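Local structure of putative exported protein (Bacteroides fragilis, 4RAA) at residues R126-T131 / L142-R147. The protein is of unknown function but folds as a six-bladed beta-propeller of the YWTD superfamily and is putatively exported. Numbering follows the deposited sequence.
Sequences RLPFST and LLWNSR. With PO4 (phosphate ion), chain B.
The ring of F129 turns its edge to one face of the W144 indole in a T-shaped stack: the planes meet at 75°, with the phenyl and five-membered ring centroids 5.3 Å apart. F129 CZ lies over the rim of that face, 3.9 Å from W144 CG. P128 shares the same indole face, its CD meeting W144 CH2 tip to tip at 4.0 Å, while P128 CG covers one face of the F129 ring. The T131 side chain crosses that of W144 at about a right angle, CG2 3.4 Å from W144 CE3. W144 NE1 is hydrogen-bonded to T162 OG1, and F166 makes a further edge-to-face pair with the indole.

Polar contacts join S130 and T131 to N145 and R147. R147 N donates to S130 O at 3.0 Å, and S130 OG returns a bond to R147 O, its donor 56° out of the carbonyl plane. T131 OG1 lies 2.7 Å from N145 O and 2.9 Å from N145 OD1, two acceptors competing for one proton; OD1 also takes S132 N and C133 N. R126 NH2 makes a long, weak hydrogen bond to O2 of a phosphate ion, probably from the crystallisation liquor; R126 NH1 forms a salt bridge with D167 of the second subunit. The loop after strand 121-126 thus packs on strand 142-145 and the turn that follows it, the blade-to-blade passage of a beta-propeller.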
loop_
_atom_site.group_PDB
_atom_site.type_symbol
_atom_site.label_atom_id
_atom_site.label_comp_id
_atom_site.label_asym_id
_atom_site.label_seq_id
_atom_site.Cartn_x
_atom_site.Cartn_y
_atom_site.Cartn_z
ATOM N N ARG A 126 -2.349 4.072 -0.694
ATOM C CA ARG A 126 -3.076 5.088 -1.457
ATOM C C ARG A 126 -4.236 4.440 -2.182
ATOM O O ARG A 126 -4.149 3.273 -2.589
ATOM C CB ARG A 126 -2.189 5.771 -2.487
ATOM C CG ARG A 126 -1.075 6.566 -1.863
ATOM C CD ARG A 126 -0.158 7.144 -2.913
ATOM N NE ARG A 126 0.511 6.119 -3.714
ATOM C CZ ARG A 126 1.374 6.371 -4.699
ATOM N NH1 ARG A 126 1.708 7.625 -5.023
ATOM N NH2 ARG A 126 1.924 5.348 -5.365
ATOM N N LEU A 127 -5.316 5.209 -2.343
ATOM C CA LEU A 127 -6.464 4.767 -3.105
ATOM C C LEU A 127 -5.979 4.597 -4.525
ATOM O O LEU A 127 -5.231 5.442 -5.010
ATOM C CB LEU A 127 -7.588 5.802 -3.134
ATOM C CG LEU A 127 -8.374 6.180 -1.883
ATOM C CD1 LEU A 127 -9.341 7.292 -2.257
ATOM C CD2 LEU A 127 -9.125 4.997 -1.276
ATOM N N PRO A 128 -6.386 3.505 -5.188
ATOM C CA PRO A 128 -5.948 3.280 -6.566
ATOM C C PRO A 128 -6.542 4.253 -7.615
ATOM O O PRO A 128 -5.967 4.411 -8.702
ATOM C CB PRO A 128 -6.411 1.846 -6.831
ATOM C CG PRO A 128 -7.607 1.674 -5.951
ATOM C CD PRO A 128 -7.336 2.471 -4.729
ATOM N N PHE A 129 -7.671 4.879 -7.277
ATOM C CA PHE A 129 -8.410 5.791 -8.165
ATOM C C PHE A 129 -9.463 6.559 -7.352
ATOM O O PHE A 129 -9.580 6.334 -6.147
ATOM C CB PHE A 129 -9.062 4.979 -9.312
ATOM C CG PHE A 129 -9.620 3.640 -8.882
ATOM C CD1 PHE A 129 -10.784 3.555 -8.112
ATOM C CD2 PHE A 129 -8.983 2.452 -9.259
ATOM C CE1 PHE A 129 -11.296 2.326 -7.710
ATOM C CE2 PHE A 129 -9.498 1.209 -8.871
ATOM C CZ PHE A 129 -10.653 1.152 -8.083
ATOM N N SER A 130 -10.224 7.447 -7.994
ATOM C CA SER A 130 -11.284 8.199 -7.295
ATOM C C SER A 130 -12.435 7.253 -6.911
ATOM O O SER A 130 -13.106 6.692 -7.785
ATOM C CB SER A 130 -11.810 9.350 -8.142
ATOM O OG SER A 130 -12.811 10.078 -7.445
ATOM N N THR A 131 -12.628 7.072 -5.607
ATOM C CA THR A 131 -13.630 6.153 -5.054
ATOM C C THR A 131 -13.963 6.528 -3.601
ATOM O O THR A 131 -13.149 7.159 -2.930
ATOM C CB THR A 131 -13.125 4.693 -5.137
ATOM O OG1 THR A 131 -14.127 3.805 -4.657
ATOM C CG2 THR A 131 -11.840 4.474 -4.323
ATOM N N LEU A 142 -11.996 -7.329 -4.306
ATOM C CA LEU A 142 -12.599 -6.123 -3.749
ATOM C C LEU A 142 -13.502 -5.436 -4.764
ATOM O O LEU A 142 -13.108 -5.292 -5.919
ATOM C CB LEU A 142 -11.468 -5.174 -3.329
ATOM C CG LEU A 142 -10.365 -5.793 -2.447
ATOM C CD1 LEU A 142 -9.170 -4.855 -2.337
ATOM C CD2 LEU A 142 -10.900 -6.186 -1.073
ATOM N N LEU A 143 -14.709 -5.041 -4.335
ATOM C CA LEU A 143 -15.644 -4.270 -5.173
ATOM C C LEU A 143 -15.576 -2.834 -4.692
ATOM O O LEU A 143 -15.828 -2.581 -3.520
ATOM C CB LEU A 143 -17.087 -4.772 -5.056
ATOM C CG LEU A 143 -18.168 -4.028 -5.870
ATOM C CD1 LEU A 143 -17.906 -4.119 -7.369
ATOM C CD2 LEU A 143 -19.556 -4.562 -5.552
ATOM N N TRP A 144 -15.222 -1.922 -5.599
ATOM C CA TRP A 144 -15.151 -0.477 -5.345
ATOM C C TRP A 144 -16.121 0.229 -6.291
ATOM O O TRP A 144 -16.427 -0.304 -7.370
ATOM C CB TRP A 144 -13.772 0.081 -5.700
ATOM C CG TRP A 144 -12.589 -0.548 -5.090
ATOM C CD1 TRP A 144 -11.998 -1.728 -5.458
ATOM C CD2 TRP A 144 -11.759 0.021 -4.086
ATOM N NE1 TRP A 144 -10.875 -1.950 -4.702
ATOM C CE2 TRP A 144 -10.701 -0.891 -3.853
ATOM C CE3 TRP A 144 -11.812 1.210 -3.341
ATOM C CZ2 TRP A 144 -9.706 -0.656 -2.907
ATOM C CZ3 TRP A 144 -10.826 1.450 -2.392
ATOM C CH2 TRP A 144 -9.775 0.513 -2.185
ATOM N N ASN A 145 -16.568 1.428 -5.906
ATOM C CA ASN A 145 -17.390 2.257 -6.783
ATOM C C ASN A 145 -16.435 3.190 -7.529
ATOM O O ASN A 145 -15.343 3.464 -7.033
ATOM C CB ASN A 145 -18.503 3.012 -6.016
ATOM C CG ASN A 145 -18.002 4.234 -5.234
ATOM O OD1 ASN A 145 -17.026 4.166 -4.484
ATOM N ND2 ASN A 145 -18.701 5.344 -5.379
ATOM N N SER A 146 -16.841 3.648 -8.716
ATOM C CA SER A 146 -16.050 4.574 -9.554
ATOM C C SER A 146 -16.611 6.002 -9.527
ATOM O O SER A 146 -17.645 6.257 -10.140
ATOM C CB SER A 146 -16.005 4.075 -11.009
ATOM O OG SER A 146 -15.537 5.084 -11.904
ATOM N N ARG A 147 -15.915 6.919 -8.851
ATOM C CA ARG A 147 -16.296 8.348 -8.799
ATOM C C ARG A 147 -15.497 9.193 -9.823
ATOM O O ARG A 147 -15.004 10.280 -9.492
ATOM C CB ARG A 147 -16.144 8.912 -7.373
ATOM C CG ARG A 147 -17.026 8.229 -6.345
ATOM C CD ARG A 147 -17.241 9.053 -5.077
ATOM N NE ARG A 147 -18.107 10.232 -5.285
ATOM C CZ ARG A 147 -17.716 11.502 -5.483
ATOM N NH1 ARG A 147 -16.421 11.849 -5.505
ATOM N NH2 ARG A 147 -18.643 12.458 -5.657
HETATM P P PO4 B . -0.220 1.620 -3.317
HETATM O O1 PO4 B . -1.504 2.365 -3.606
HETATM O O2 PO4 B . 0.965 2.390 -3.866
HETATM O O3 PO4 B . -0.038 1.446 -1.829
HETATM O O4 PO4 B . -0.322 0.255 -3.955
#